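Local coordinates for Cfl (Pectobacterium brasiliense, PDB 7A9J), which is a coronafacic acid ligase of the AMP-binding enzyme family that probably activates carboxylic acids with ATP for coupling, as in amide synthesis, at residues R74-M79 / S118-Y123; A97-L102 / I183-Y188; S103-A108 / L234-S239; E110-I115 / I137-M142. The protein carries 1 engineered substitution. All coordinates share one frame; numbering follows the deposited sequence.

Contact 1 of 4, residues R74-M79 / S118-Y123; sequences RISIHM and SSSCAY
Arg74 lies across Ser118 to Ser120 at the point where the chain leaves helix 108-117 through a Schellman motif, with Ser119 in positive phi, and turns into strand 122-125 of a parallel sheet. Its CB sits 3.9 Å from Ser120 CA. The chain then runs out straight: CG passes Ser118 O more distantly, CD comes to 3.0 Å from Ser118 O, NE and CZ pass that oxygen at longer range, and NH1 donates to the same Ser118 O at 2.9 Å. The N-H points well at the oxygen (161°) and the acceptor lies near the guanidinium plane, but NH1 stands 46° out of the carbonyl plane. Trp390 adds a cation-pi contact.

Backbone pairing begins beside it. Arg74 O accepts from Cys121 N at 2.9 Å and, weakly, from Ala122 N at 3.4 Å; Ser76 N then donates to Ala122 O at 2.9 Å, and Ile75 and Ser76 bridge Ala122 and Tyr123 in parallel register. Ser76 OG and Ser120 OG are hydrogen-bonded at 2.7 Å, either being the possible donor; Ser118 OG lies next to Ser120 OG and is bonded to Leu114 O and Ile115 O. Further along, the first torsion of His78 (CG anti to the backbone N, chi1 -176°) carries its ring toward Tyr123, whose OH lies at the imidazole edge, near its plane, 2.9 Å from His78 ND1 and hydrogen-bonded to it.

Polar side chains in this mostly buried seam thus pair with one another or with main-chain carbonyls, and the guanidinium would probably favour the partial negative charge of the Ser118 carbonyl, beside the C-terminal end of helix 108-117.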
loop_
_atom_site.group_PDB
_atom_site.type_symbol
_atom_site.label_atom_id
_atom_site.label_comp_id
_atom_site.label_asym_id
_atom_site.label_seq_id
_atom_site.Cartn_x
_atom_site.Cartn_y
_atom_site.Cartn_z
ATOM N N ARG A 74 -12.498 17.137 -14.103
ATOM C CA ARG A 74 -11.527 16.554 -13.178
ATOM C C ARG A 74 -11.570 17.322 -11.864
ATOM O O ARG A 74 -11.504 18.542 -11.844
ATOM C CB ARG A 74 -10.123 16.543 -13.803
ATOM C CG ARG A 74 -10.209 15.797 -15.148
ATOM C CD ARG A 74 -8.909 15.693 -15.785
ATOM N NE ARG A 74 -8.940 14.969 -17.040
ATOM C CZ ARG A 74 -7.853 14.805 -17.793
ATOM N NH1 ARG A 74 -6.702 15.333 -17.385
ATOM N NH2 ARG A 74 -7.907 14.146 -18.948
ATOM N N ILE A 75 -11.673 16.588 -10.763
ATOM C CA ILE A 75 -11.756 17.164 -9.437
ATOM C C ILE A 75 -10.563 16.680 -8.624
ATOM O O ILE A 75 -10.408 15.470 -8.414
ATOM C CB ILE A 75 -13.047 16.741 -8.729
ATOM C CG1 ILE A 75 -14.247 17.029 -9.617
ATOM C CG2 ILE A 75 -13.140 17.480 -7.368
ATOM C CD1 ILE A 75 -15.558 16.825 -8.837
ATOM N N SER A 76 -9.724 17.617 -8.165
ATOM C CA SER A 76 -8.629 17.269 -7.251
ATOM C C SER A 76 -9.183 17.140 -5.839
ATOM O O SER A 76 -9.970 17.977 -5.404
ATOM C CB SER A 76 -7.542 18.339 -7.288
ATOM O OG SER A 76 -6.804 18.234 -8.480
ATOM N N ILE A 77 -8.786 16.083 -5.130
ATOM C CA ILE A 77 -9.316 15.785 -3.809
ATOM C C ILE A 77 -8.137 15.732 -2.854
ATOM O O ILE A 77 -7.125 15.065 -3.126
ATOM C CB ILE A 77 -10.089 14.450 -3.786
ATOM C CG1 ILE A 77 -11.254 14.502 -4.781
ATOM C CG2 ILE A 77 -10.672 14.242 -2.397
ATOM C CD1 ILE A 77 -12.074 13.220 -4.824
ATOM N N HIS A 78 -8.281 16.389 -1.732
ATOM C CA HIS A 78 -7.065 16.646 -0.952
ATOM C C HIS A 78 -7.509 16.706 0.514
ATOM O O HIS A 78 -7.744 17.773 1.055
ATOM C CB HIS A 78 -6.416 17.940 -1.444
ATOM C CG HIS A 78 -5.095 18.288 -0.811
ATOM N ND1 HIS A 78 -4.787 19.592 -0.450
ATOM C CD2 HIS A 78 -3.962 17.561 -0.594
ATOM C CE1 HIS A 78 -3.553 19.637 0.019
ATOM N NE2 HIS A 78 -3.014 18.433 -0.095
ATOM N N MET A 79 -7.651 15.535 1.152
ATOM C CA MET A 79 -8.160 15.522 2.521
ATOM C C MET A 79 -7.755 14.252 3.275
ATOM O O MET A 79 -7.385 13.223 2.678
ATOM C CB MET A 79 -9.677 15.704 2.543
ATOM C CG MET A 79 -10.480 14.636 1.987
ATOM S SD MET A 79 -12.329 14.970 2.157
ATOM C CE MET A 79 -12.544 16.589 1.393
ATOM N N SER A 118 -3.046 17.840 -13.950
ATOM C CA SER A 118 -4.262 17.072 -14.150
ATOM C C SER A 118 -5.355 17.862 -14.875
ATOM O O SER A 118 -6.365 17.263 -15.255
ATOM C CB SER A 118 -4.834 16.591 -12.799
ATOM O OG SER A 118 -5.362 17.679 -12.032
ATOM N N SER A 119 -5.184 19.176 -15.073
ATOM C CA SER A 119 -6.226 20.025 -15.658
ATOM C C SER A 119 -7.512 19.938 -14.841
ATOM O O SER A 119 -8.617 19.876 -15.377
ATOM C CB SER A 119 -6.491 19.670 -17.124
ATOM O OG SER A 119 -5.364 20.008 -17.898
ATOM N N SER A 120 -7.373 19.912 -13.526
ATOM C CA SER A 120 -8.560 19.901 -12.692
ATOM C C SER A 120 -9.324 21.204 -12.827
ATOM O O SER A 120 -8.736 22.286 -12.921
ATOM C CB SER A 120 -8.199 19.650 -11.228
ATOM O OG SER A 120 -7.723 18.313 -11.055
ATOM N N CYS A 121 -10.650 21.121 -12.852
ATOM C CA CYS A 121 -11.433 22.344 -12.772
ATOM C C CYS A 121 -12.144 22.514 -11.436
ATOM O O CYS A 121 -12.844 23.520 -11.238
ATOM C CB CYS A 121 -12.439 22.421 -13.926
ATOM S SG CYS A 121 -13.755 21.237 -13.762
ATOM N N ALA A 122 -11.978 21.582 -10.505
ATOM C CA ALA A 122 -12.499 21.795 -9.165
ATOM C C ALA A 122 -11.563 21.148 -8.153
ATOM O O ALA A 122 -10.806 20.236 -8.484
ATOM C CB ALA A 122 -13.929 21.240 -9.019
ATOM N N TYR A 123 -11.647 21.619 -6.903
ATOM C CA TYR A 123 -10.860 21.073 -5.796
ATOM C C TYR A 123 -11.795 20.863 -4.597
ATOM O O TYR A 123 -12.634 21.720 -4.310
ATOM C CB TYR A 123 -9.722 22.064 -5.465
ATOM C CG TYR A 123 -9.022 21.844 -4.163
ATOM C CD1 TYR A 123 -9.587 22.301 -2.961
ATOM C CD2 TYR A 123 -7.779 21.235 -4.120
ATOM C CE1 TYR A 123 -8.936 22.135 -1.746
ATOM C CE2 TYR A 123 -7.105 21.045 -2.906
ATOM C CZ TYR A 123 -7.678 21.473 -1.735
ATOM O OH TYR A 123 -7.070 21.359 -0.495
#

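Contact 2 of 4, residues A97-L102 / I183-Y188; sequences AVFVPL and IASIFY
A seam between two sheets is closed here: Phe99, on edge strand 98-101 of the parallel sheet, bridges Ser185 on strand 183-188, the edge of an antiparallel sheet. The short axes approach to 4.5 Å and diverge by 15°, yet only one bridge forms. Phe99 N donates to Ala184 O at 3.2 Å, and Ile186 N to Phe99 O at 3.1 Å. Ala184 and Ser185 both face Tyr201, a classic beta bulge.

On the aromatic side, Phe99 CG stands between its backbone N and carbonyl carbon (chi1 56°), which swings the ring over the neighbouring strand. Ser185 CB lies over the ring centre, 3.7 Å from the Phe99 centroid and 7° off the normal, a CH-pi contact. Phe99 CE1 also reaches the edge of Phe187 at CE1, 3.7 Å away, and Pro101 CG approaches the same Phe187 CE1 at 3.7 Å. On the other side Val98 CG1 touches Ile183 CG2 at 3.7 Å, and Val100 CG1 meets the edge of Tyr188 at CE1, 3.8 Å. Tyr188 OH bonds to His117.

Waters extend the pairing at both ends. One donates to Ala97 O and to Ala184 O, which thus takes a water proton as well as that of Phe99 N; another donates to Pro101 O and Ile186 O and accepts from Tyr188 N. Because Pro101 has no N-H to offer Ile186 O, the second water implies that solvent completes the polar pairing of a seam whose side chains are largely apolar.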
loop_
_atom_site.group_PDB
_atom_site.type_symbol
_atom_site.label_atom_id
_atom_site.label_comp_id
_atom_site.label_asym_id
_atom_site.label_seq_id
_atom_site.Cartn_x
_atom_site.Cartn_y
_atom_site.Cartn_z
ATOM N N ALA A 97 -17.589 12.315 -12.788
ATOM C CA ALA A 97 -16.480 13.232 -12.602
ATOM C C ALA A 97 -15.234 12.438 -12.241
ATOM O O ALA A 97 -15.284 11.470 -11.475
ATOM C CB ALA A 97 -16.788 14.278 -11.517
ATOM N N VAL A 98 -14.127 12.842 -12.846
ATOM C CA VAL A 98 -12.847 12.152 -12.688
ATOM C C VAL A 98 -12.192 12.633 -11.399
ATOM O O VAL A 98 -11.913 13.826 -11.241
ATOM C CB VAL A 98 -11.974 12.450 -13.910
ATOM C CG1 VAL A 98 -10.562 11.826 -13.778
ATOM C CG2 VAL A 98 -12.690 11.989 -15.161
ATOM N N PHE A 99 -11.949 11.729 -10.455
ATOM C CA PHE A 99 -11.326 12.219 -9.236
ATOM C C PHE A 99 -9.818 12.011 -9.252
ATOM O O PHE A 99 -9.316 11.038 -9.814
ATOM C CB PHE A 99 -11.917 11.620 -7.968
ATOM C CG PHE A 99 -11.910 10.108 -7.882
ATOM C CD1 PHE A 99 -10.950 9.468 -7.095
ATOM C CD2 PHE A 99 -12.909 9.352 -8.490
ATOM C CE1 PHE A 99 -10.952 8.081 -6.919
ATOM C CE2 PHE A 99 -12.925 7.926 -8.330
ATOM C CZ PHE A 99 -11.905 7.310 -7.542
ATOM N N VAL A 100 -9.117 12.972 -8.661
ATOM C CA VAL A 100 -7.640 13.047 -8.721
ATOM C C VAL A 100 -7.162 13.200 -7.282
ATOM O O VAL A 100 -7.036 14.322 -6.781
ATOM C CB VAL A 100 -7.139 14.214 -9.593
ATOM C CG1 VAL A 100 -5.590 14.123 -9.737
ATOM C CG2 VAL A 100 -7.806 14.210 -10.952
ATOM N N PRO A 101 -6.897 12.100 -6.576
ATOM C CA PRO A 101 -6.490 12.197 -5.181
ATOM C C PRO A 101 -5.076 12.776 -5.066
ATOM O O PRO A 101 -4.151 12.418 -5.832
ATOM C CB PRO A 101 -6.558 10.747 -4.683
ATOM C CG PRO A 101 -7.185 9.946 -5.792
ATOM C CD PRO A 101 -7.100 10.717 -7.051
ATOM N N LEU A 102 -4.925 13.738 -4.160
ATOM C CA LEU A 102 -3.647 14.418 -3.920
ATOM C C LEU A 102 -3.081 13.943 -2.592
ATOM O O LEU A 102 -3.611 14.281 -1.531
ATOM C CB LEU A 102 -3.789 15.939 -3.896
ATOM C CG LEU A 102 -4.430 16.507 -5.151
ATOM C CD1 LEU A 102 -4.689 18.033 -4.990
ATOM C CD2 LEU A 102 -3.570 16.173 -6.342
ATOM N N ILE A 183 -13.386 7.504 -18.388
ATOM C CA ILE A 183 -12.415 7.753 -17.326
ATOM C C ILE A 183 -13.116 7.914 -16.004
ATOM O O ILE A 183 -14.152 8.589 -15.890
ATOM C CB ILE A 183 -11.562 9.000 -17.600
ATOM C CG1 ILE A 183 -10.855 8.856 -18.915
ATOM C CG2 ILE A 183 -10.559 9.235 -16.428
ATOM C CD1 ILE A 183 -10.346 10.157 -19.462
ATOM N N ALA A 184 -12.560 7.268 -14.993
ATOM C CA ALA A 184 -13.014 7.410 -13.621
ATOM C C ALA A 184 -12.079 8.203 -12.732
ATOM O O ALA A 184 -12.555 8.966 -11.887
ATOM C CB ALA A 184 -13.239 6.038 -13.006
ATOM N N SER A 185 -10.752 8.017 -12.861
ATOM C CA SER A 185 -9.845 8.655 -11.921
ATOM C C SER A 185 -8.441 8.700 -12.527
ATOM O O SER A 185 -8.153 8.076 -13.558
ATOM C CB SER A 185 -9.824 7.898 -10.588
ATOM O OG SER A 185 -9.189 6.661 -10.816
ATOM N N ILE A 186 -7.608 9.555 -11.946
ATOM C CA ILE A 186 -6.203 9.642 -12.330
ATOM C C ILE A 186 -5.414 9.513 -11.052
ATOM O O ILE A 186 -5.580 10.335 -10.148
ATOM C CB ILE A 186 -5.859 10.968 -13.033
ATOM C CG1 ILE A 186 -6.637 11.130 -14.319
ATOM C CG2 ILE A 186 -4.329 10.937 -13.395
ATOM C CD1 ILE A 186 -6.529 12.558 -14.939
ATOM N N PHE A 187 -4.546 8.499 -10.978
ATOM C CA PHE A 187 -3.782 8.203 -9.770
ATOM C C PHE A 187 -2.321 8.494 -10.085
ATOM O O PHE A 187 -1.688 7.761 -10.868
ATOM C CB PHE A 187 -3.964 6.739 -9.356
ATOM C CG PHE A 187 -5.322 6.369 -8.840
ATOM C CD1 PHE A 187 -6.269 7.312 -8.409
ATOM C CD2 PHE A 187 -5.660 5.020 -8.755
ATOM C CE1 PHE A 187 -7.546 6.908 -7.914
ATOM C CE2 PHE A 187 -6.861 4.628 -8.264
ATOM C CZ PHE A 187 -7.853 5.587 -7.807
ATOM N N TYR A 188 -1.783 9.563 -9.492
ATOM C CA TYR A 188 -0.426 9.997 -9.812
ATOM C C TYR A 188 0.572 9.158 -9.025
ATOM O O TYR A 188 0.393 8.952 -7.825
ATOM C CB TYR A 188 -0.219 11.475 -9.491
ATOM C CG TYR A 188 -0.654 12.371 -10.631
ATOM C CD1 TYR A 188 -1.966 12.897 -10.639
ATOM C CD2 TYR A 188 0.167 12.655 -11.698
ATOM C CE1 TYR A 188 -2.399 13.695 -11.702
ATOM C CE2 TYR A 188 -0.271 13.453 -12.750
ATOM C CZ TYR A 188 -1.592 13.951 -12.724
ATOM O OH TYR A 188 -2.055 14.774 -13.748
HETATM O O HOH W 1 -15.411 8.894 -11.481
HETATM O O HOH W 2 -3.710 11.070 -8.091
#

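Contact 3 of 4, residues S103-A108 / L234-S239; sequences SLKLSA and LVDLIS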
loop_
_atom_site.group_PDB
_atom_site.type_symbol
_atom_site.label_atom_id
_atom_site.label_comp_id
_atom_site.label_asym_id
_atom_site.label_seq_id
_atom_site.Cartn_x
_atom_site.Cartn_y
_atom_site.Cartn_z
ATOM N N SER A 103 -1.963 13.214 -2.666
ATOM C CA SER A 103 -1.417 12.555 -1.502
ATOM C C SER A 103 -1.061 13.581 -0.428
ATOM O O SER A 103 -0.656 14.708 -0.719
ATOM C CB SER A 103 -0.147 11.752 -1.930
ATOM O OG SER A 103 0.798 11.689 -0.889
ATOM N N LEU A 104 -1.278 13.212 0.836
ATOM C CA LEU A 104 -0.957 14.113 1.927
ATOM C C LEU A 104 0.544 14.295 2.122
ATOM O O LEU A 104 0.937 15.170 2.897
ATOM C CB LEU A 104 -1.586 13.621 3.237
ATOM C CG LEU A 104 -3.079 13.230 3.178
ATOM C CD1 LEU A 104 -3.636 12.963 4.595
ATOM C CD2 LEU A 104 -3.900 14.309 2.444
ATOM N N LYS A 105 1.385 13.491 1.454
ATOM C CA LYS A 105 2.820 13.655 1.532
ATOM C C LYS A 105 3.323 14.736 0.594
ATOM O O LYS A 105 4.452 15.151 0.751
ATOM C CB LYS A 105 3.533 12.320 1.225
ATOM C CG LYS A 105 2.878 11.142 2.004
ATOM C CD LYS A 105 3.895 10.139 2.557
ATOM C CE LYS A 105 3.184 9.092 3.422
ATOM N NZ LYS A 105 2.356 9.713 4.513
ATOM N N LEU A 106 2.497 15.228 -0.332
ATOM C CA LEU A 106 2.909 16.262 -1.263
ATOM C C LEU A 106 3.099 17.617 -0.590
ATOM O O LEU A 106 2.261 18.058 0.203
ATOM C CB LEU A 106 1.891 16.404 -2.382
ATOM C CG LEU A 106 1.595 15.161 -3.219
ATOM C CD1 LEU A 106 0.402 15.466 -4.090
ATOM C CD2 LEU A 106 2.795 14.790 -4.036
ATOM N N SER A 107 4.202 18.286 -0.935
ATOM C CA SER A 107 4.383 19.695 -0.597
ATOM C C SER A 107 3.347 20.571 -1.324
ATOM O O SER A 107 2.663 20.137 -2.257
ATOM C CB SER A 107 5.782 20.166 -0.974
ATOM O OG SER A 107 5.885 20.331 -2.385
ATOM N N ALA A 108 3.239 21.828 -0.871
ATOM C CA ALA A 108 2.330 22.779 -1.514
ATOM C C ALA A 108 2.673 22.995 -2.994
ATOM O O ALA A 108 1.780 23.077 -3.843
ATOM C CB ALA A 108 2.366 24.110 -0.754
ATOM N N LEU A 234 -4.502 1.262 7.414
ATOM C CA LEU A 234 -3.664 2.273 8.025
ATOM C C LEU A 234 -3.058 3.216 6.980
ATOM O O LEU A 234 -2.532 4.276 7.355
ATOM C CB LEU A 234 -2.535 1.602 8.824
ATOM C CG LEU A 234 -3.136 0.792 9.985
ATOM C CD1 LEU A 234 -2.037 -0.010 10.643
ATOM C CD2 LEU A 234 -3.767 1.725 11.029
ATOM N N VAL A 235 -3.164 2.881 5.702
ATOM C CA VAL A 235 -2.657 3.771 4.663
ATOM C C VAL A 235 -3.739 4.840 4.430
ATOM O O VAL A 235 -4.904 4.497 4.439
ATOM C CB VAL A 235 -2.422 2.952 3.403
ATOM C CG1 VAL A 235 -2.181 3.879 2.237
ATOM C CG2 VAL A 235 -1.169 1.977 3.648
ATOM N N ASP A 236 -3.348 6.102 4.263
ATOM C CA ASP A 236 -4.342 7.157 4.050
ATOM C C ASP A 236 -5.351 6.798 2.975
ATOM O O ASP A 236 -5.015 6.263 1.910
ATOM C CB ASP A 236 -3.685 8.494 3.639
ATOM C CG ASP A 236 -2.678 9.035 4.640
ATOM O OD1 ASP A 236 -2.758 8.748 5.854
ATOM O OD2 ASP A 236 -1.815 9.809 4.193
ATOM N N LEU A 237 -6.618 7.211 3.227
ATOM C CA LEU A 237 -7.692 6.944 2.278
ATOM C C LEU A 237 -7.523 7.719 0.975
ATOM O O LEU A 237 -8.145 7.378 -0.029
ATOM C CB LEU A 237 -9.057 7.296 2.951
ATOM C CG LEU A 237 -10.315 7.108 2.096
ATOM C CD1 LEU A 237 -10.440 5.692 1.529
ATOM C CD2 LEU A 237 -11.508 7.497 3.060
ATOM N N ILE A 238 -6.660 8.723 0.958
ATOM C CA ILE A 238 -6.329 9.416 -0.288
ATOM C C ILE A 238 -5.397 8.576 -1.156
ATOM O O ILE A 238 -5.200 8.890 -2.325
ATOM C CB ILE A 238 -5.745 10.788 0.087
ATOM C CG1 ILE A 238 -6.040 11.875 -0.977
ATOM C CG2 ILE A 238 -4.248 10.716 0.276
ATOM C CD1 ILE A 238 -7.544 12.246 -1.148
ATOM N N SER A 239 -4.874 7.500 -0.628
ATOM C CA SER A 239 -3.882 6.697 -1.406
ATOM C C SER A 239 -4.581 5.545 -2.142
ATOM O O SER A 239 -5.462 4.894 -1.587
ATOM C CB SER A 239 -2.846 6.141 -0.447
ATOM O OG SER A 239 -1.824 5.462 -1.189
HETATM O O HOH W 3 -1.253 10.594 1.659
HETATM O O HOH W 4 0.187 7.939 6.271
#
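Asp236 OD2 reaches Leu104 N through one water, which donates to OD2 at 2.7 Å and accepts from Leu104 N at 2.7 Å. Two type I beta turns face each other here: Ser103 to Leu106, after strand 98-101, and Asp236 to Ser239, just ahead of helix 240-251. The first is reinforced as an ST turn, since Ser103 OG accepts from Lys105 N at 3.0 Å with an N-H angle of 154°. The second closes through Ser239 N and Asp236 O.

The carboxylate of Asp236 has both polar and apolar company. Leu104 CD1 packs 3.7 Å from Asp236 OD2. Lys105, its chain bent at CB-CG and again at the CD-CE bond, brings NZ to 4.2 Å from Asp236 OD2, beyond salt-bridge range. A second water donates to Asp236 OD1 at 3.1 Å and is only weakly reached by Lys105 NZ; the opposite charges probably attract modestly, both directly at this distance and through the water.

Apolar closure comes from Ile238, whose CG2 branch stands between its own backbone N and carbonyl carbon. That methyl lies 3.8 Å from Ser103 CA and 4.0 Å from Leu104 CG.

Contact 4 of 4, residues E110-I115 / I137-M142; sequences EVKNLI and IESCTM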
loop_
_atom_site.group_PDB
_atom_site.type_symbol
_atom_site.label_atom_id
_atom_site.label_comp_id
_atom_site.label_asym_id
_atom_site.label_seq_id
_atom_site.Cartn_x
_atom_site.Cartn_y
_atom_site.Cartn_z
ATOM N N GLU A 110 4.081 20.836 -4.904
ATOM C CA GLU A 110 3.765 19.600 -5.601
ATOM C C GLU A 110 2.271 19.449 -5.806
ATOM O O GLU A 110 1.818 18.934 -6.839
ATOM C CB GLU A 110 4.310 18.420 -4.808
ATOM C CG GLU A 110 5.847 18.282 -5.032
ATOM C CD GLU A 110 6.531 17.419 -3.987
ATOM O OE1 GLU A 110 5.882 17.033 -2.999
ATOM O OE2 GLU A 110 7.733 17.131 -4.147
ATOM N N VAL A 111 1.496 19.848 -4.804
ATOM C CA VAL A 111 0.041 19.836 -4.931
ATOM C C VAL A 111 -0.386 20.744 -6.072
ATOM O O VAL A 111 -1.160 20.342 -6.940
ATOM C CB VAL A 111 -0.592 20.270 -3.604
ATOM C CG1 VAL A 111 -2.112 20.578 -3.821
ATOM C CG2 VAL A 111 -0.396 19.178 -2.560
ATOM N N LYS A 112 0.167 21.966 -6.113
ATOM C CA LYS A 112 -0.151 22.866 -7.211
ATOM C C LYS A 112 0.213 22.251 -8.560
ATOM O O LYS A 112 -0.583 22.289 -9.510
ATOM C CB LYS A 112 0.553 24.196 -7.007
ATOM C CG LYS A 112 0.328 25.190 -8.179
ATOM C CD LYS A 112 0.773 26.615 -7.875
ATOM C CE LYS A 112 0.090 27.601 -8.835
ATOM N NZ LYS A 112 0.826 28.909 -8.863
ATOM N N ASN A 113 1.391 21.628 -8.647
ATOM C CA ASN A 113 1.786 20.995 -9.903
ATOM C C ASN A 113 0.774 19.951 -10.364
ATOM O O ASN A 113 0.424 19.906 -11.554
ATOM C CB ASN A 113 3.166 20.355 -9.779
ATOM C CG ASN A 113 3.617 19.759 -11.103
ATOM O OD1 ASN A 113 3.697 20.466 -12.106
ATOM N ND2 ASN A 113 3.847 18.453 -11.127
ATOM N N LEU A 114 0.280 19.100 -9.444
ATOM C CA LEU A 114 -0.706 18.094 -9.845
ATOM C C LEU A 114 -2.055 18.708 -10.201
ATOM O O LEU A 114 -2.742 18.214 -11.097
ATOM C CB LEU A 114 -0.901 17.043 -8.747
ATOM C CG LEU A 114 0.351 16.176 -8.556
ATOM C CD1 LEU A 114 -0.049 14.898 -7.793
ATOM C CD2 LEU A 114 1.071 15.834 -9.874
ATOM N N ILE A 115 -2.493 19.729 -9.469
ATOM C CA ILE A 115 -3.756 20.365 -9.841
ATOM C C ILE A 115 -3.669 20.892 -11.257
ATOM O O ILE A 115 -4.595 20.711 -12.064
ATOM C CB ILE A 115 -4.106 21.486 -8.848
ATOM C CG1 ILE A 115 -4.522 20.864 -7.509
ATOM C CG2 ILE A 115 -5.255 22.382 -9.381
ATOM C CD1 ILE A 115 -4.731 21.946 -6.435
ATOM N N ILE A 137 -3.385 26.687 -4.123
ATOM C CA ILE A 137 -4.642 26.200 -4.684
ATOM C C ILE A 137 -5.397 27.357 -5.338
ATOM O O ILE A 137 -5.826 27.279 -6.499
ATOM C CB ILE A 137 -5.467 25.507 -3.592
ATOM C CG1 ILE A 137 -4.858 24.154 -3.211
ATOM C CG2 ILE A 137 -6.940 25.233 -4.116
ATOM C CD1 ILE A 137 -5.244 23.770 -1.792
ATOM N N GLU A 138 -5.471 28.482 -4.647
ATOM C CA GLU A 138 -6.276 29.587 -5.150
ATOM C C GLU A 138 -5.644 30.292 -6.329
ATOM O O GLU A 138 -6.323 31.098 -6.975
ATOM C CB GLU A 138 -6.574 30.581 -4.024
ATOM C CG GLU A 138 -7.497 29.923 -2.994
ATOM C CD GLU A 138 -7.987 30.864 -1.873
ATOM O OE1 GLU A 138 -7.244 31.805 -1.471
ATOM O OE2 GLU A 138 -9.137 30.649 -1.380
ATOM N N SER A 139 -4.378 30.017 -6.628
ATOM C CA SER A 139 -3.752 30.604 -7.801
ATOM C C SER A 139 -3.846 29.694 -9.031
ATOM O O SER A 139 -3.293 30.042 -10.084
ATOM C CB SER A 139 -2.288 30.940 -7.491
ATOM O OG SER A 139 -1.543 29.739 -7.326
ATOM N N CYS A 140 -4.551 28.564 -8.932
ATOM C CA CYS A 140 -4.785 27.651 -10.057
ATOM C C CYS A 140 -6.001 28.138 -10.833
ATOM O O CYS A 140 -7.140 27.852 -10.468
ATOM C CB CYS A 140 -4.983 26.225 -9.564
ATOM S SG CYS A 140 -3.470 25.456 -8.884
ATOM N N THR A 141 -5.771 28.851 -11.929
ATOM C CA THR A 141 -6.880 29.616 -12.484
ATOM C C THR A 141 -7.895 28.751 -13.198
ATOM O O THR A 141 -8.991 29.241 -13.508
ATOM C CB THR A 141 -6.364 30.687 -13.443
ATOM O OG1 THR A 141 -5.664 30.053 -14.519
ATOM C CG2 THR A 141 -5.455 31.638 -12.692
ATOM N N MET A 142 -7.558 27.493 -13.468
ATOM C CA MET A 142 -8.508 26.554 -14.023
ATOM C C MET A 142 -9.527 26.071 -12.991
ATOM O O MET A 142 -10.568 25.526 -13.387
ATOM C CB MET A 142 -7.742 25.381 -14.625
ATOM C CG MET A 142 -8.553 24.478 -15.486
ATOM S SD MET A 142 -7.526 23.559 -16.655
ATOM C CE MET A 142 -8.798 22.532 -17.396
#
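Apolar packing comes first: Ile115 of helix 108-117 meets Ile137 and Cys140, where helix 134-138 gives way to a loop. Ile115 CD1 touches Ile137 CG1 at 3.9 Å, the two side chains crossing at about a right angle. The other branch, CG2, comes closer, to 3.6 Å from Cys140 SG. The same sulfur sits 3.9 Å from Lys112 CG and is thereby bracketed by residues three apart on one face of the helix. Tyr123 of strand 122-125 touches both isoleucines, placing this packing against the parallel sheet.

The polar contact lies at the margin. Lys112 places CG anti to its backbone N (chi1 177°) and stays extended beyond it, so that the aliphatic part passes Cys140 and the end comes to Ser139. CE is 3.1 Å from Ser139 OG, and NZ donates to Ser139 OG at 2.9 Å in a weak hydrogen bond. Ser139 OG has its main partner in Glu136 O, one turn back.

Main-chain bonds fix the two sides separately. Ile115 N donates to Val111 O at 2.9 Å within the helix, while Cys140 N donates to Ile137 O at 3.0 Å and closes the turn after helix 134-138; Cys140 then points toward helix 108-117.

The contact therefore joins helix and loop chiefly by apolar packing of Ile115 on Ile137 and Cys140, with the lysine methylenes contributing as apolar surface. The ammonium group of Lys112, a partly exposed residue, is weakly bonded to a neutral hydroxyl and probably stays charged.

In the fold
Contacts 1 and 2 share a sheet: strand 98-101 lies beside strand 74-78, with Ile75 N 2.8 Å from Val98 O, and the contact centres are 8 Å apart. Contact 4 packs against contact 1 (centres 9 Å apart), where Ile137 CD1 comes to 3.3 Å from Tyr123 OH. Segment 103-108 of contact 3 continues directly from segment 97-102; Pro101 CB is 3.3 Å from Ile238 O, and the centre of contact 3 is 14 Å from those of contacts 1 and 2. The bound indenone acid lies toward contacts 2 and 3, about 6 Å from the side chain of Phe187 and about 10 Å from that of Ser103. Segment 234-239 leads directly into pocket residues Pro240 and Trp241.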